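Local coordinates for protein putative phosphomannomutase (Thermus thermophilus, PDB 1TUO) that probably works as a magnesium-dependent isomerase of the phosphohexose mutase family, moving a phosphate group between positions on a sugar, at residues L106-S109 with H110-P113; A247-G250 with D251-V255. All coordinates share one frame; numbering follows the deposited sequence.

Contact 1: L106-S109 with H110-P113; sequences LTAS and HNPP
Asn111 folds back onto Ala108 and closes a type II' beta turn in the TASHNP sequence, the signature of the loop that carries the phosphorylatable serine in phosphohexose mutases; Ser109 occupies that serine's place. The main tie is from Asn111 N to Ala108 O, 2.9 Å long and nearly straight at 163°. The Asn111 side chain then runs alongside the same oxygen. Its CB lies 3.3 Å from Ala108 O, and CG, anti to the residue's own carbonyl carbon (chi1 -70°), stays on the side of the backbone N and so passes close to that oxygen. At the tip, ND2 reaches Ala108 O at 3.0 Å, but its N-H is badly aimed (122°) and the bond is weak. One carbonyl oxygen thus takes a good backbone bond and a poor amide one. Upstream, Thr107 OG1 accepts from Ser109 N in an ST turn and also hydrogen-bonds Asp56. Arg58 grips the backbone oxygens of Ser109, Asn111 and Pro112. Ser109 OG, which probably bonds Asp251 of the facing loop, also lies near the plane of the His110 ring, at its edge, 3.6 Å from His110 CD2.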
loop_
_atom_site.group_PDB
_atom_site.type_symbol
_atom_site.label_atom_id
_atom_site.label_comp_id
_atom_site.label_asym_id
_atom_site.label_seq_id
_atom_site.Cartn_x
_atom_site.Cartn_y
_atom_site.Cartn_z
ATOM N N LEU A 106 2.954 0.389 -14.202
ATOM C CA LEU A 106 1.714 0.903 -14.768
ATOM C C LEU A 106 0.605 0.468 -13.815
ATOM O O LEU A 106 0.233 -0.711 -13.758
ATOM C CB LEU A 106 1.470 0.327 -16.169
ATOM C CG LEU A 106 2.114 1.053 -17.361
ATOM C CD1 LEU A 106 1.448 2.420 -17.543
ATOM C CD2 LEU A 106 3.623 1.205 -17.145
ATOM N N THR A 107 0.106 1.427 -13.046
ATOM C CA THR A 107 -0.949 1.159 -12.086
ATOM C C THR A 107 -1.540 2.456 -11.559
ATOM O O THR A 107 -0.920 3.516 -11.657
ATOM C CB THR A 107 -0.407 0.344 -10.875
ATOM O OG1 THR A 107 -1.491 -0.035 -10.022
ATOM C CG2 THR A 107 0.578 1.181 -10.059
ATOM N N ALA A 108 -2.756 2.351 -11.030
ATOM C CA ALA A 108 -3.450 3.466 -10.407
ATOM C C ALA A 108 -3.889 2.933 -9.040
ATOM O O ALA A 108 -4.833 3.427 -8.417
ATOM C CB ALA A 108 -4.651 3.909 -11.237
ATOM N N SER A 109 -3.194 1.882 -8.608
ATOM C CA SER A 109 -3.389 1.274 -7.296
ATOM C C SER A 109 -4.830 0.966 -6.884
ATOM O O SER A 109 -5.451 0.054 -7.416
ATOM C CB SER A 109 -2.711 2.181 -6.253
ATOM O OG SER A 109 -2.648 1.590 -4.963
ATOM N N HIS A 110 -5.352 1.736 -5.939
ATOM C CA HIS A 110 -6.704 1.523 -5.416
ATOM C C HIS A 110 -7.767 2.430 -6.031
ATOM O O HIS A 110 -8.918 2.417 -5.601
ATOM C CB HIS A 110 -6.680 1.749 -3.910
ATOM C CG HIS A 110 -6.314 3.149 -3.533
ATOM N ND1 HIS A 110 -7.252 4.143 -3.360
ATOM C CD2 HIS A 110 -5.106 3.740 -3.370
ATOM C CE1 HIS A 110 -6.639 5.286 -3.105
ATOM N NE2 HIS A 110 -5.336 5.068 -3.107
ATOM N N ASN A 111 -7.392 3.213 -7.035
ATOM C CA ASN A 111 -8.335 4.132 -7.662
ATOM C C ASN A 111 -9.371 3.482 -8.570
ATOM O O ASN A 111 -9.235 2.329 -8.968
ATOM C CB ASN A 111 -7.568 5.194 -8.444
ATOM C CG ASN A 111 -6.839 6.155 -7.538
ATOM O OD1 ASN A 111 -7.442 6.763 -6.650
ATOM N ND2 ASN A 111 -5.540 6.305 -7.753
ATOM N N PRO A 112 -10.440 4.228 -8.901
ATOM C CA PRO A 112 -11.489 3.698 -9.771
ATOM C C PRO A 112 -10.890 3.170 -11.077
ATOM O O PRO A 112 -9.832 3.628 -11.516
ATOM C CB PRO A 112 -12.401 4.905 -9.973
ATOM C CG PRO A 112 -12.304 5.604 -8.639
ATOM C CD PRO A 112 -10.806 5.555 -8.376
ATOM N N PRO A 113 -11.578 2.221 -11.726
ATOM C CA PRO A 113 -11.182 1.569 -12.979
ATOM C C PRO A 113 -10.711 2.445 -14.140
ATOM O O PRO A 113 -9.826 2.044 -14.899
ATOM C CB PRO A 113 -12.429 0.773 -13.361
ATOM C CG PRO A 113 -13.054 0.464 -12.065
ATOM C CD PRO A 113 -12.906 1.744 -11.294
#

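Contact 2: A247-G250 with D251-V255; sequences ATDG and DADRV
Asp249 turns its carboxylate into the bend that joins strand 244-248 to strand 255-259, where it meets those of Asp251 and Asp253. The bend is the DGDADR loop of a beta hairpin, the metal-binding signature of phosphohexose mutases. Two of the acids share an orientation and the third does not: the planes of Asp249 and Asp253 are nearly coplanar, 6° apart, whereas that of Asp251 is turned 53° from Asp249. Asp249 OD1 stands only 3.0 Å from Asp253 OD2 and 3.2 Å from Asp251 OD1, a cluster of oxygens consistent with a site built for magnesium. Ser109 OG lies against OD1 of both Asp249 and Asp251, and Thr88 OG1 bonds Asp251 OD2. Asp249 CG lies between the backbone N and the carbonyl carbon (chi1 75°), a turn that carries OD2 toward the N-H groups of Asp253 and Arg254. Arg254 N donates to Asp249 OD2 at 3.2 Å from above the carboxylate plane, and Asp253 N adds a weak bond. An alanine in place of Asp249 removes this shared acceptor and one carboxylate of the cluster, which would probably leave the loop backbone less firmly fixed and the site poorer in oxygen ligands for a metal. Alongside the acid, the extended Arg254 chain lays CD 3.6 Å from Asp249 OD1, but its guanidinium is turned so that no N-H points at that oxygen. Backbone bonds from Asp249 N to Arg254 O and from Ala252 N to Asp249 O close the loop, the latter across a type I turn. At the base Thr248 and Val255 form a non-hydrogen-bonded antiparallel pair, their side chains covered by helix 348-362 while Thr248 OG1 bonds His182. The two side chains approach obliquely, Thr248 CG2 lying 3.7 Å from Val255 CG1.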
loop_
_atom_site.group_PDB
_atom_site.type_symbol
_atom_site.label_atom_id
_atom_site.label_comp_id
_atom_site.label_asym_id
_atom_site.label_seq_id
_atom_site.Cartn_x
_atom_site.Cartn_y
_atom_site.Cartn_z
ATOM N N ALA A 247 -7.962 -8.754 1.903
ATOM C CA ALA A 247 -8.386 -8.221 0.614
ATOM C C ALA A 247 -7.263 -7.324 0.140
ATOM O O ALA A 247 -6.962 -6.316 0.777
ATOM C CB ALA A 247 -9.672 -7.413 0.772
ATOM N N THR A 248 -6.614 -7.704 -0.952
ATOM C CA THR A 248 -5.526 -6.888 -1.470
ATOM C C THR A 248 -6.095 -5.909 -2.495
ATOM O O THR A 248 -7.033 -6.242 -3.222
ATOM C CB THR A 248 -4.419 -7.766 -2.113
ATOM O OG1 THR A 248 -5.002 -8.698 -3.034
ATOM C CG2 THR A 248 -3.663 -8.531 -1.038
ATOM N N ASP A 249 -5.556 -4.695 -2.535
ATOM C CA ASP A 249 -6.063 -3.717 -3.487
ATOM C C ASP A 249 -5.586 -3.982 -4.915
ATOM O O ASP A 249 -4.953 -5.004 -5.193
ATOM C CB ASP A 249 -5.713 -2.284 -3.054
ATOM C CG ASP A 249 -4.259 -1.921 -3.288
ATOM O OD1 ASP A 249 -3.992 -0.706 -3.395
ATOM O OD2 ASP A 249 -3.389 -2.821 -3.348
ATOM N N GLY A 250 -5.898 -3.051 -5.811
ATOM C CA GLY A 250 -5.556 -3.190 -7.215
ATOM C C GLY A 250 -4.178 -3.716 -7.560
ATOM O O GLY A 250 -4.052 -4.626 -8.387
ATOM N N ASP A 251 -3.145 -3.141 -6.952
ATOM C CA ASP A 251 -1.771 -3.563 -7.227
ATOM C C ASP A 251 -1.141 -4.281 -6.033
ATOM O O ASP A 251 0.071 -4.538 -5.993
ATOM C CB ASP A 251 -0.931 -2.338 -7.636
ATOM C CG ASP A 251 -0.828 -1.295 -6.533
ATOM O OD1 ASP A 251 -1.740 -1.217 -5.676
ATOM O OD2 ASP A 251 0.162 -0.529 -6.539
ATOM N N ALA A 252 -1.993 -4.623 -5.075
ATOM C CA ALA A 252 -1.601 -5.328 -3.866
ATOM C C ALA A 252 -0.512 -4.673 -3.024
ATOM O O ALA A 252 0.311 -5.370 -2.429
ATOM C CB ALA A 252 -1.204 -6.776 -4.206
ATOM N N ASP A 253 -0.485 -3.345 -2.962
ATOM C CA ASP A 253 0.502 -2.725 -2.087
ATOM C C ASP A 253 -0.199 -2.392 -0.768
ATOM O O ASP A 253 0.441 -1.992 0.207
ATOM C CB ASP A 253 1.139 -1.470 -2.716
ATOM C CG ASP A 253 0.190 -0.297 -2.817
ATOM O OD1 ASP A 253 0.696 0.833 -3.004
ATOM O OD2 ASP A 253 -1.038 -0.488 -2.721
ATOM N N ARG A 254 -1.518 -2.592 -0.739
ATOM C CA ARG A 254 -2.333 -2.333 0.456
ATOM C C ARG A 254 -3.260 -3.514 0.744
ATOM O O ARG A 254 -3.603 -4.275 -0.157
ATOM C CB ARG A 254 -3.216 -1.098 0.258
ATOM C CG ARG A 254 -2.487 0.174 -0.131
ATOM C CD ARG A 254 -3.482 1.294 -0.397
ATOM N NE ARG A 254 -2.817 2.559 -0.694
ATOM C CZ ARG A 254 -3.430 3.737 -0.727
ATOM N NH1 ARG A 254 -4.731 3.818 -0.479
ATOM N NH2 ARG A 254 -2.742 4.839 -1.008
ATOM N N VAL A 255 -3.681 -3.655 1.998
ATOM C CA VAL A 255 -4.596 -4.732 2.344
ATOM C C VAL A 255 -5.661 -4.276 3.330
ATOM O O VAL A 255 -5.466 -3.319 4.088
ATOM C CB VAL A 255 -3.860 -5.945 2.970
ATOM C CG1 VAL A 255 -2.859 -6.512 1.991
ATOM C CG2 VAL A 255 -3.180 -5.533 4.263
#

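How the contacts relate
Contacts 1 and 2 are loops from different domains, the first and the second, brought face to face with their centres about 10 Å apart. Ser109 OG joins them, 3.0 Å from Asp251 OD1 in a probable hydrogen bond and 3.1 Å from Asp249 OD1, so the tip of the serine turn is docked on the acidic cluster. A second touch, Thr107 OG1 against Asp251 CB at 3.4 Å, packs the approach to the serine onto the same loop. In this family the serine is the phosphate carrier and the acidic loop holds magnesium; the pairing seen here is consistent with an active site whose two halves come from separate domains. Thr88 adds a further tie across the interface.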